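Local coordinates for metallo-carboxypeptidase (Pseudomonas aeruginosa, PDB 4A39), which is a zinc-binding M14-family metallocarboxypeptidase that probably removes residues from the C termini of peptides or proteins, at residues Ile278-Ala284 against Phe313-Tyr319; Leu270-Glu276 against Phe345-Phe351; Trp188-Leu193 against Ser369-Gln374. All coordinates share one frame; numbering follows the deposited sequence.

Following the chain from the N terminus, helix 185-196 supplies the first half of contact 3, which closes the longest loop only when helix 366-383 arrives. Nested inside it, contact 2 joins strand 268-275 to strand 343-350 toward one edge of the mixed sheet of the catalytic domain. Contact 1 is nested in turn within that loop, pairing the edge strand 282-284 and the turn before it with the loop 313-319. Both contacts touch the inhibitor; they are joined by the Y319 hydroxyl on D275 and by strand 282-284 pairing with 343-350. Contact 2 touches contact 3 through M349, which packs on F189 and L372 where the two helices lie against the sheet. No two of these loops cross.

Contact 1: Ile278-Ala284 against Phe313-Tyr319; sequences IPHVFAA and FQIRHGY. With GEM ((2-guanidinoethylmercapto)succinic acid), chain D.
Q314 grips the backbone of V281 twice: its own N and its amide NE2 both donate to V281 O, from opposite faces of the carbonyl plane, NE2 at 3.0 Å from V281 O and well above that plane. The same NE2 donates to H317 O, while Q314 OE1 accepts from H317 N at 2.8 Å on a lone pair, so the bent side chain spans its own loop and fixes the rotation of its amide. A water bridges A283 N and Q314 O.

Among the rings, H280 and H317 form an offset stack with centroids 4.0 Å apart and planes at 15°; H280 ND1 is bonded to D356. F282 turns an edge toward the face of Y319, planes at 88°, with CZ of F282 3.7 Å from CZ of Y319. G318 CA sits over the centre of the F282 ring in a CH-pi contact. These residues belong to the border of the M14 catalytic sheet, where 282-284 is the outermost strand beside strand 343-350, and to the loop that brings Y319 into the inhibitor pocket. There Y319 CE2 lies 3.3 Å from GEM C5, and its hydroxyl is bonded to D275.

Apolar contacts complete the interface. F313, with CG anti to the backbone N (chi1 179°), reaches along the strand, V281 CG1 lying by CD1 and A283 CB meeting the ring at its edge, in plane, 3.6 Å from F313 CZ. I278 CD1 lies near Y319 CD1 and against the G318 carbonyl.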
loop_
_atom_site.group_PDB
_atom_site.type_symbol
_atom_site.label_atom_id
_atom_site.label_comp_id
_atom_site.label_asym_id
_atom_site.label_seq_id
_atom_site.Cartn_x
_atom_site.Cartn_y
_atom_site.Cartn_z
ATOM N N ILE A 278 3.760 -6.055 11.941
ATOM C CA ILE A 278 4.740 -7.059 11.533
ATOM C C ILE A 278 5.887 -6.543 10.668
ATOM O O ILE A 278 5.668 -6.029 9.576
ATOM C CB ILE A 278 4.018 -8.206 10.810
ATOM C CG1 ILE A 278 2.978 -8.814 11.755
ATOM C CG2 ILE A 278 5.017 -9.262 10.337
ATOM C CD1 ILE A 278 2.040 -9.815 11.088
ATOM N N PRO A 279 7.135 -6.688 11.154
ATOM C CA PRO A 279 8.315 -6.228 10.417
ATOM C C PRO A 279 8.828 -7.271 9.420
ATOM O O PRO A 279 9.987 -7.676 9.472
ATOM C CB PRO A 279 9.314 -5.953 11.531
ATOM C CG PRO A 279 9.040 -7.095 12.467
ATOM C CD PRO A 279 7.512 -7.153 12.504
ATOM N N HIS A 280 7.943 -7.704 8.522
ATOM C CA HIS A 280 8.273 -8.700 7.501
ATOM C C HIS A 280 7.282 -8.582 6.349
ATOM O O HIS A 280 6.111 -8.289 6.567
ATOM C CB HIS A 280 8.142 -10.125 8.062
ATOM C CG HIS A 280 9.026 -10.406 9.237
ATOM N ND1 HIS A 280 10.364 -10.714 9.105
ATOM C CD2 HIS A 280 8.771 -10.394 10.566
ATOM C CE1 HIS A 280 10.894 -10.879 10.303
ATOM N NE2 HIS A 280 9.950 -10.691 11.207
ATOM N N VAL A 281 7.756 -8.806 5.126
ATOM C CA VAL A 281 6.878 -8.790 3.966
ATOM C C VAL A 281 6.244 -10.180 3.923
ATOM O O VAL A 281 6.931 -11.181 4.122
ATOM C CB VAL A 281 7.660 -8.589 2.653
ATOM C CG1 VAL A 281 6.738 -8.823 1.460
ATOM C CG2 VAL A 281 8.248 -7.190 2.602
ATOM N N PHE A 282 4.937 -10.250 3.683
ATOM C CA PHE A 282 4.266 -11.545 3.604
ATOM C C PHE A 282 2.987 -11.456 2.784
ATOM O O PHE A 282 2.637 -10.388 2.283
ATOM C CB PHE A 282 3.944 -12.093 5.007
ATOM C CG PHE A 282 2.942 -11.275 5.774
ATOM C CD1 PHE A 282 3.338 -10.145 6.489
ATOM C CD2 PHE A 282 1.600 -11.640 5.789
ATOM C CE1 PHE A 282 2.407 -9.392 7.212
ATOM C CE2 PHE A 282 0.661 -10.895 6.507
ATOM C CZ PHE A 282 1.069 -9.769 7.220
ATOM N N ALA A 283 2.312 -12.591 2.630
ATOM C CA ALA A 283 1.058 -12.652 1.887
ATOM C C ALA A 283 0.026 -13.471 2.662
ATOM O O ALA A 283 0.364 -14.485 3.275
ATOM C CB ALA A 283 1.290 -13.277 0.516
ATOM N N ALA A 284 -1.221 -13.011 2.651
ATOM C CA ALA A 284 -2.314 -13.713 3.322
ATOM C C ALA A 284 -3.198 -14.319 2.233
ATOM O O ALA A 284 -3.664 -13.601 1.345
ATOM C CB ALA A 284 -3.121 -12.743 4.178
ATOM N N PHE A 313 10.685 -11.337 0.600
ATOM C CA PHE A 313 9.398 -11.920 0.952
ATOM C C PHE A 313 9.639 -13.178 1.784
ATOM O O PHE A 313 10.578 -13.926 1.522
ATOM C CB PHE A 313 8.668 -12.287 -0.347
ATOM C CG PHE A 313 7.319 -12.915 -0.142
ATOM C CD1 PHE A 313 6.190 -12.125 0.033
ATOM C CD2 PHE A 313 7.183 -14.301 -0.106
ATOM C CE1 PHE A 313 4.934 -12.703 0.247
ATOM C CE2 PHE A 313 5.937 -14.888 0.107
ATOM C CZ PHE A 313 4.810 -14.087 0.284
ATOM N N GLN A 314 8.798 -13.410 2.786
ATOM C CA GLN A 314 8.956 -14.598 3.615
ATOM C C GLN A 314 7.614 -15.228 3.969
ATOM O O GLN A 314 6.560 -14.667 3.666
ATOM C CB GLN A 314 9.779 -14.262 4.868
ATOM C CG GLN A 314 9.232 -13.142 5.722
ATOM C CD GLN A 314 8.129 -13.606 6.638
ATOM O OE1 GLN A 314 8.368 -14.351 7.590
ATOM N NE2 GLN A 314 6.910 -13.175 6.357
ATOM N N ILE A 315 7.652 -16.394 4.608
ATOM C CA ILE A 315 6.427 -17.111 4.940
ATOM C C ILE A 315 6.117 -17.303 6.429
ATOM O O ILE A 315 4.951 -17.344 6.823
ATOM C CB ILE A 315 6.447 -18.509 4.289
ATOM C CG1 ILE A 315 6.672 -18.369 2.783
ATOM C CG2 ILE A 315 5.135 -19.244 4.572
ATOM C CD1 ILE A 315 6.991 -19.673 2.088
ATOM N N ARG A 316 7.149 -17.407 7.256
ATOM C CA ARG A 316 6.906 -17.645 8.677
ATOM C C ARG A 316 6.065 -16.616 9.404
ATOM O O ARG A 316 5.196 -16.966 10.203
ATOM C CB ARG A 316 8.209 -17.824 9.430
ATOM C CG ARG A 316 7.956 -18.150 10.883
ATOM C CD ARG A 316 9.238 -18.506 11.540
ATOM N NE ARG A 316 9.070 -18.813 12.953
ATOM C CZ ARG A 316 8.999 -17.908 13.923
ATOM N NH1 ARG A 316 9.072 -16.621 13.640
ATOM N NH2 ARG A 316 8.901 -18.293 15.186
ATOM N N HIS A 317 6.339 -15.344 9.164
ATOM C CA HIS A 317 5.580 -14.291 9.810
ATOM C C HIS A 317 4.422 -13.814 8.940
ATOM O O HIS A 317 4.531 -13.750 7.713
ATOM C CB HIS A 317 6.483 -13.111 10.156
ATOM C CG HIS A 317 7.391 -13.366 11.315
ATOM N ND1 HIS A 317 8.629 -13.957 11.181
ATOM C CD2 HIS A 317 7.233 -13.116 12.635
ATOM C CE1 HIS A 317 9.196 -14.054 12.370
ATOM N NE2 HIS A 317 8.370 -13.552 13.269
ATOM N N GLY A 318 3.312 -13.488 9.591
ATOM C CA GLY A 318 2.140 -13.018 8.883
ATOM C C GLY A 318 0.920 -13.188 9.760
ATOM O O GLY A 318 1.044 -13.353 10.972
ATOM N N TYR A 319 -0.262 -13.150 9.156
ATOM C CA TYR A 319 -1.493 -13.318 9.915
ATOM C C TYR A 319 -1.780 -14.797 10.126
ATOM O O TYR A 319 -1.350 -15.647 9.338
ATOM C CB TYR A 319 -2.683 -12.687 9.178
ATOM C CG TYR A 319 -2.523 -11.217 8.865
ATOM C CD1 TYR A 319 -2.005 -10.333 9.811
ATOM C CD2 TYR A 319 -2.899 -10.709 7.623
ATOM C CE1 TYR A 319 -1.860 -8.978 9.524
ATOM C CE2 TYR A 319 -2.762 -9.355 7.327
ATOM C CZ TYR A 319 -2.240 -8.497 8.280
ATOM O OH TYR A 319 -2.091 -7.163 7.988
HETATM C C8 GEM D . -6.160 -6.573 6.083
HETATM S S7 GEM D . -5.918 -6.904 4.300
HETATM C C6 GEM D . -6.018 -8.731 4.282
HETATM C C5 GEM D . -5.555 -9.409 5.575
HETATM N N3 GEM D . -6.527 -9.179 6.653
HETATM C C1 GEM D . -7.197 -10.210 7.162
HETATM N N4 GEM D . -6.987 -11.432 6.679
HETATM N N2 GEM D . -8.079 -10.028 8.140
HETATM C C9 GEM D . -7.375 -5.675 6.328
HETATM O O14 GEM D . -8.087 -5.378 5.343
HETATM O O15 GEM D . -7.566 -5.301 7.504
HETATM C C10 GEM D . -4.902 -5.962 6.702
HETATM C C11 GEM D . -4.550 -4.614 6.068
HETATM O O12 GEM D . -3.382 -4.463 5.645
HETATM O O13 GEM D . -5.454 -3.754 6.035
HETATM O O HOH W 1 3.658 -15.258 3.134
HETATM O O HOH W 2 -0.695 -14.173 6.471
#

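Contact 2: Leu270-Glu276 against Phe345-Phe351; sequences LDIHGDE and FTIEMPF. With ZN (zinc ion), chain C; GEM ((2-guanidinoethylmercapto)succinic acid), chain D.
H273 and E348 project from paired positions on the same face of two parallel strands, and the E348 carboxylate folds back so that its OE2 lies 3.3 Å from H273 CB. The bend at chi2 (-74°) of E348 brings that end toward strand 268-275, with OE2 2.8 Å from GEM O12. The H273 ring carries the thioether S7 of the inhibitor over the centre of one face, while T346 CG2 approaches obliquely at 3.5 Å from H273 CD2. At its two nitrogens the imidazole is held differently: ND1 binds the zinc at 2.2 Å, and NE2 donates to D271 OD2 at 2.6 Å, OD2 lying in the plane of the imidazole while the bond comes in from above the D271 carboxylate plane. A water links D271 OD2 to T346 OG1.

On the other face I272 and I347 run alongside one another in the same direction, I272 CD1 at 3.8 Å from I347 CB; M349 CE packs tightly against I272 CG2. Six backbone bonds, alternating from D271 N to F351 N, join the strands in parallel register.

H180 and E183 complete the protein ligands of the zinc, and E348 is the predicted proton donor/acceptor of this M14 peptidase. The D271 bond probably orients H273 and increases its electron donation to the metal, while the strand pairing sets E348 beside the inhibitor carboxylate bound to that metal.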
loop_
_atom_site.group_PDB
_atom_site.type_symbol
_atom_site.label_atom_id
_atom_site.label_comp_id
_atom_site.label_asym_id
_atom_site.label_seq_id
_atom_site.Cartn_x
_atom_site.Cartn_y
_atom_site.Cartn_z
ATOM N N LEU A 270 -4.290 -9.779 -6.751
ATOM C CA LEU A 270 -3.375 -9.371 -5.693
ATOM C C LEU A 270 -3.862 -8.023 -5.162
ATOM O O LEU A 270 -4.026 -7.072 -5.930
ATOM C CB LEU A 270 -1.947 -9.235 -6.232
ATOM C CG LEU A 270 -1.305 -10.498 -6.819
ATOM C CD1 LEU A 270 0.104 -10.180 -7.297
ATOM C CD2 LEU A 270 -1.270 -11.597 -5.763
ATOM N N ASP A 271 -4.101 -7.962 -3.855
ATOM C CA ASP A 271 -4.577 -6.753 -3.180
ATOM C C ASP A 271 -3.384 -6.263 -2.354
ATOM O O ASP A 271 -2.994 -6.900 -1.383
ATOM C CB ASP A 271 -5.778 -7.135 -2.302
ATOM C CG ASP A 271 -6.465 -5.941 -1.671
ATOM O OD1 ASP A 271 -6.299 -4.803 -2.160
ATOM O OD2 ASP A 271 -7.191 -6.153 -0.679
ATOM N N ILE A 272 -2.807 -5.131 -2.754
ATOM C CA ILE A 272 -1.615 -4.598 -2.093
ATOM C C ILE A 272 -1.895 -3.714 -0.879
ATOM O O ILE A 272 -2.563 -2.682 -0.989
ATOM C CB ILE A 272 -0.737 -3.818 -3.100
ATOM C CG1 ILE A 272 -0.648 -4.581 -4.430
ATOM C CG2 ILE A 272 0.666 -3.634 -2.525
ATOM C CD1 ILE A 272 -0.113 -6.011 -4.312
ATOM N N HIS A 273 -1.346 -4.127 0.267
ATOM C CA HIS A 273 -1.523 -3.451 1.557
ATOM C C HIS A 273 -0.207 -3.271 2.320
ATOM O O HIS A 273 0.864 -3.660 1.863
ATOM C CB HIS A 273 -2.444 -4.277 2.467
ATOM C CG HIS A 273 -3.869 -4.355 2.012
ATOM N ND1 HIS A 273 -4.888 -3.688 2.657
ATOM C CD2 HIS A 273 -4.454 -5.059 1.014
ATOM C CE1 HIS A 273 -6.039 -3.979 2.079
ATOM N NE2 HIS A 273 -5.804 -4.810 1.079
ATOM N N GLY A 274 -0.328 -2.690 3.511
ATOM C CA GLY A 274 0.817 -2.486 4.380
ATOM C C GLY A 274 0.387 -2.817 5.797
ATOM O O GLY A 274 -0.741 -2.511 6.186
ATOM N N ASP A 275 1.265 -3.456 6.569
ATOM C CA ASP A 275 0.941 -3.811 7.946
ATOM C C ASP A 275 1.826 -3.033 8.909
ATOM O O ASP A 275 3.048 -3.040 8.794
ATOM C CB ASP A 275 1.130 -5.308 8.191
ATOM C CG ASP A 275 0.639 -5.734 9.566
ATOM O OD1 ASP A 275 -0.588 -5.864 9.752
ATOM O OD2 ASP A 275 1.483 -5.916 10.468
ATOM N N GLU A 276 1.183 -2.374 9.867
ATOM C CA GLU A 276 1.865 -1.552 10.857
ATOM C C GLU A 276 2.724 -2.324 11.852
ATOM O O GLU A 276 3.837 -1.908 12.185
ATOM C CB GLU A 276 0.827 -0.722 11.635
ATOM C CG GLU A 276 0.009 0.254 10.775
ATOM C CD GLU A 276 -1.269 -0.349 10.197
ATOM O OE1 GLU A 276 -1.388 -1.589 10.115
ATOM O OE2 GLU A 276 -2.161 0.432 9.805
ATOM N N PHE A 345 -4.279 -13.183 -3.185
ATOM C CA PHE A 345 -3.507 -12.861 -1.992
ATOM C C PHE A 345 -3.635 -11.403 -1.593
ATOM O O PHE A 345 -3.885 -10.527 -2.430
ATOM C CB PHE A 345 -2.006 -13.064 -2.222
ATOM C CG PHE A 345 -1.529 -14.483 -2.136
ATOM C CD1 PHE A 345 -1.551 -15.171 -0.928
ATOM C CD2 PHE A 345 -0.967 -15.100 -3.250
ATOM C CE1 PHE A 345 -1.012 -16.451 -0.828
ATOM C CE2 PHE A 345 -0.428 -16.379 -3.160
ATOM C CZ PHE A 345 -0.449 -17.054 -1.948
ATOM N N THR A 346 -3.448 -11.156 -0.304
ATOM C CA THR A 346 -3.397 -9.803 0.210
ATOM C C THR A 346 -1.887 -9.725 0.423
ATOM O O THR A 346 -1.340 -10.539 1.167
ATOM C CB THR A 346 -4.090 -9.661 1.578
ATOM O OG1 THR A 346 -5.503 -9.867 1.426
ATOM C CG2 THR A 346 -3.842 -8.277 2.146
ATOM N N ILE A 347 -1.212 -8.806 -0.260
ATOM C CA ILE A 347 0.234 -8.664 -0.102
ATOM C C ILE A 347 0.456 -7.615 0.980
ATOM O O ILE A 347 -0.136 -6.533 0.934
ATOM C CB ILE A 347 0.922 -8.207 -1.422
ATOM C CG1 ILE A 347 0.717 -9.266 -2.515
ATOM C CG2 ILE A 347 2.406 -7.982 -1.183
ATOM C CD1 ILE A 347 1.321 -10.622 -2.188
ATOM N N GLU A 348 1.313 -7.934 1.944
ATOM C CA GLU A 348 1.576 -7.031 3.058
ATOM C C GLU A 348 3.035 -6.625 3.208
ATOM O O GLU A 348 3.906 -7.467 3.410
ATOM C CB GLU A 348 1.116 -7.682 4.363
ATOM C CG GLU A 348 -0.373 -7.985 4.455
ATOM C CD GLU A 348 -1.216 -6.749 4.672
ATOM O OE1 GLU A 348 -0.652 -5.684 5.008
ATOM O OE2 GLU A 348 -2.453 -6.845 4.519
ATOM N N MET A 349 3.293 -5.326 3.104
ATOM C CA MET A 349 4.636 -4.780 3.279
ATOM C C MET A 349 4.633 -4.041 4.616
ATOM O O MET A 349 3.629 -3.440 5.004
ATOM C CB MET A 349 4.985 -3.832 2.135
ATOM C CG MET A 349 5.218 -4.533 0.803
ATOM S SD MET A 349 5.320 -3.336 -0.543
ATOM C CE MET A 349 3.553 -3.068 -0.863
ATOM N N PRO A 350 5.762 -4.064 5.333
ATOM C CA PRO A 350 5.877 -3.409 6.639
ATOM C C PRO A 350 6.108 -1.905 6.685
ATOM O O PRO A 350 6.760 -1.341 5.811
ATOM C CB PRO A 350 7.036 -4.155 7.279
ATOM C CG PRO A 350 7.961 -4.344 6.107
ATOM C CD PRO A 350 7.005 -4.788 4.999
ATOM N N PHE A 351 5.566 -1.267 7.722
ATOM C CA PHE A 351 5.791 0.158 7.944
ATOM C C PHE A 351 7.138 0.283 8.651
ATOM O O PHE A 351 7.742 1.356 8.669
ATOM C CB PHE A 351 4.713 0.773 8.847
ATOM C CG PHE A 351 3.476 1.192 8.115
ATOM C CD1 PHE A 351 2.447 0.285 7.882
ATOM C CD2 PHE A 351 3.344 2.490 7.643
ATOM C CE1 PHE A 351 1.303 0.669 7.187
ATOM C CE2 PHE A 351 2.204 2.888 6.945
ATOM C CZ PHE A 351 1.180 1.974 6.717
HETATM ZN ZN ZN C . -4.718 -2.436 4.406
HETATM C C8 GEM D . -6.160 -6.573 6.083
HETATM S S7 GEM D . -5.918 -6.904 4.300
HETATM C C6 GEM D . -6.018 -8.731 4.282
HETATM C C5 GEM D . -5.555 -9.409 5.575
HETATM N N3 GEM D . -6.527 -9.179 6.653
HETATM C C1 GEM D . -7.197 -10.210 7.162
HETATM N N4 GEM D . -6.987 -11.432 6.679
HETATM N N2 GEM D . -8.079 -10.028 8.140
HETATM C C9 GEM D . -7.375 -5.675 6.328
HETATM O O14 GEM D . -8.087 -5.378 5.343
HETATM O O15 GEM D . -7.566 -5.301 7.504
HETATM C C10 GEM D . -4.902 -5.962 6.702
HETATM C C11 GEM D . -4.550 -4.614 6.068
HETATM O O12 GEM D . -3.382 -4.463 5.645
HETATM O O13 GEM D . -5.454 -3.754 6.035
HETATM O O HOH W 3 -8.019 -8.310 0.879
HETATM O O HOH W 4 5.950 -3.201 10.209
#

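Contact 3: Trp188-Leu193 against Ser369-Gln374; sequences WFMEGL and SKRLGQ
Two helices of the alpha/beta carboxypeptidase domain, 185-196 and 366-383, cross at 51°, closely packed where G192 and G373 lie in the interface, their segment axes approaching to 6.4 Å. G192 and G373 make the close approach possible: G192 CA lies 3.4 Å from K370 O in a CA-H...O contact, and F189 CA makes another to S369 O. F189, its CG anti to the backbone N (chi1 173°), sends its ring along the second helix, where G373 CA stands over one face, 3.6 Å from the F189 ring centroid, and L372 CG lies near CE2.

At the more polar side, K370 passes over the helix backbone with its CG 3.2 Å from W188 O and its CD at the edge of the W188 indole. A bend at chi3 (64°) then brings NZ to the anti lone pair of E191 OE2, a salt bridge of 2.9 Å between K370 NZ and E191 OE2. E195 also holds K370, and R130 and Y126 bind the other oxygen of E191.

Beyond the interface, F189, S369 and L372 rest on M349 of strand 343-350, M190 faces strand 171-177, and W188 and E191 lean on helix 128-138.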
loop_
_atom_site.group_PDB
_atom_site.type_symbol
_atom_site.label_atom_id
_atom_site.label_comp_id
_atom_site.label_asym_id
_atom_site.label_seq_id
_atom_site.Cartn_x
_atom_site.Cartn_y
_atom_site.Cartn_z
ATOM N N TRP A 188 3.565 2.580 -4.165
ATOM C CA TRP A 188 4.980 2.536 -4.535
ATOM C C TRP A 188 5.211 1.198 -5.240
ATOM O O TRP A 188 5.919 1.122 -6.248
ATOM C CB TRP A 188 5.887 2.644 -3.303
ATOM C CG TRP A 188 6.097 4.059 -2.840
ATOM C CD1 TRP A 188 5.574 4.648 -1.721
ATOM C CD2 TRP A 188 6.886 5.063 -3.489
ATOM N NE1 TRP A 188 5.992 5.953 -1.635
ATOM C CE2 TRP A 188 6.796 6.236 -2.706
ATOM C CE3 TRP A 188 7.661 5.085 -4.658
ATOM C CZ2 TRP A 188 7.453 7.424 -3.052
ATOM C CZ3 TRP A 188 8.317 6.269 -5.004
ATOM C CH2 TRP A 188 8.207 7.422 -4.199
ATOM N N PHE A 189 4.602 0.146 -4.700
ATOM C CA PHE A 189 4.695 -1.201 -5.272
ATOM C C PHE A 189 4.204 -1.147 -6.726
ATOM O O PHE A 189 4.817 -1.721 -7.629
ATOM C CB PHE A 189 3.831 -2.162 -4.433
ATOM C CG PHE A 189 3.685 -3.559 -5.006
ATOM C CD1 PHE A 189 2.805 -3.807 -6.059
ATOM C CD2 PHE A 189 4.375 -4.632 -4.448
ATOM C CE1 PHE A 189 2.610 -5.103 -6.544
ATOM C CE2 PHE A 189 4.186 -5.934 -4.922
ATOM C CZ PHE A 189 3.300 -6.170 -5.972
ATOM N N MET A 190 3.098 -0.446 -6.950
ATOM C CA MET A 190 2.534 -0.326 -8.292
ATOM C C MET A 190 3.465 0.438 -9.233
ATOM O O MET A 190 3.557 0.110 -10.416
ATOM C CB MET A 190 1.172 0.369 -8.230
ATOM C CG MET A 190 0.145 -0.356 -7.365
ATOM S SD MET A 190 -0.243 -2.037 -7.936
ATOM C CE MET A 190 -1.318 -1.683 -9.325
ATOM N N GLU A 191 4.152 1.456 -8.720
ATOM C CA GLU A 191 5.078 2.222 -9.554
ATOM C C GLU A 191 6.209 1.323 -10.062
ATOM O O GLU A 191 6.625 1.427 -11.214
ATOM C CB GLU A 191 5.667 3.410 -8.779
ATOM C CG GLU A 191 6.704 4.203 -9.579
ATOM C CD GLU A 191 7.201 5.440 -8.858
ATOM O OE1 GLU A 191 6.365 6.289 -8.484
ATOM O OE2 GLU A 191 8.429 5.569 -8.670
ATOM N N GLY A 192 6.702 0.438 -9.202
ATOM C CA GLY A 192 7.769 -0.462 -9.602
ATOM C C GLY A 192 7.296 -1.429 -10.668
ATOM O O GLY A 192 8.007 -1.710 -11.641
ATOM N N LEU A 193 6.084 -1.939 -10.479
ATOM C CA LEU A 193 5.483 -2.879 -11.412
ATOM C C LEU A 193 5.356 -2.225 -12.790
ATOM O O LEU A 193 5.813 -2.770 -13.800
ATOM C CB LEU A 193 4.107 -3.300 -10.872
ATOM C CG LEU A 193 3.314 -4.429 -11.533
ATOM C CD1 LEU A 193 2.247 -4.922 -10.559
ATOM C CD2 LEU A 193 2.684 -3.944 -12.823
ATOM N N SER A 369 9.696 -1.215 -2.101
ATOM C CA SER A 369 8.324 -1.555 -2.469
ATOM C C SER A 369 8.266 -1.718 -3.988
ATOM O O SER A 369 7.654 -2.654 -4.503
ATOM C CB SER A 369 7.366 -0.448 -2.023
ATOM O OG SER A 369 7.380 -0.307 -0.608
ATOM N N LYS A 370 8.912 -0.796 -4.697
ATOM C CA LYS A 370 8.972 -0.840 -6.156
ATOM C C LYS A 370 9.630 -2.139 -6.609
ATOM O O LYS A 370 9.175 -2.778 -7.553
ATOM C CB LYS A 370 9.777 0.352 -6.692
ATOM C CG LYS A 370 9.066 1.694 -6.549
ATOM C CD LYS A 370 9.897 2.858 -7.076
ATOM C CE LYS A 370 10.136 2.752 -8.570
ATOM N NZ LYS A 370 10.799 3.991 -9.071
ATOM N N ARG A 371 10.699 -2.529 -5.922
ATOM C CA ARG A 371 11.426 -3.747 -6.272
ATOM C C ARG A 371 10.560 -4.985 -6.066
ATOM O O ARG A 371 10.584 -5.914 -6.879
ATOM C CB ARG A 371 12.708 -3.863 -5.433
ATOM C CG ARG A 371 13.785 -4.736 -6.068
ATOM C CD ARG A 371 14.228 -5.881 -5.165
ATOM N NE ARG A 371 14.692 -5.443 -3.847
ATOM C CZ ARG A 371 15.751 -4.668 -3.630
ATOM N NH1 ARG A 371 16.479 -4.227 -4.647
ATOM N NH2 ARG A 371 16.082 -4.333 -2.387
ATOM N N LEU A 372 9.794 -5.008 -4.979
ATOM C CA LEU A 372 8.928 -6.150 -4.713
ATOM C C LEU A 372 7.910 -6.275 -5.845
ATOM O O LEU A 372 7.558 -7.384 -6.260
ATOM C CB LEU A 372 8.210 -5.991 -3.368
ATOM C CG LEU A 372 7.313 -7.164 -2.952
ATOM C CD1 LEU A 372 8.154 -8.403 -2.668
ATOM C CD2 LEU A 372 6.524 -6.770 -1.708
ATOM N N GLY A 373 7.446 -5.137 -6.355
ATOM C CA GLY A 373 6.488 -5.165 -7.447
ATOM C C GLY A 373 7.098 -5.837 -8.662
ATOM O O GLY A 373 6.446 -6.616 -9.363
ATOM N N GLN A 374 8.365 -5.540 -8.917
ATOM C CA GLN A 374 9.049 -6.130 -10.054
ATOM C C GLN A 374 9.309 -7.621 -9.839
ATOM O O GLN A 374 9.239 -8.407 -10.786
ATOM C CB GLN A 374 10.356 -5.379 -10.314
ATOM C CG GLN A 374 10.120 -3.918 -10.675
ATOM C CD GLN A 374 11.401 -3.160 -10.947
ATOM O OE1 GLN A 374 12.270 -3.058 -10.083
ATOM N NE2 GLN A 374 11.523 -2.618 -12.154
#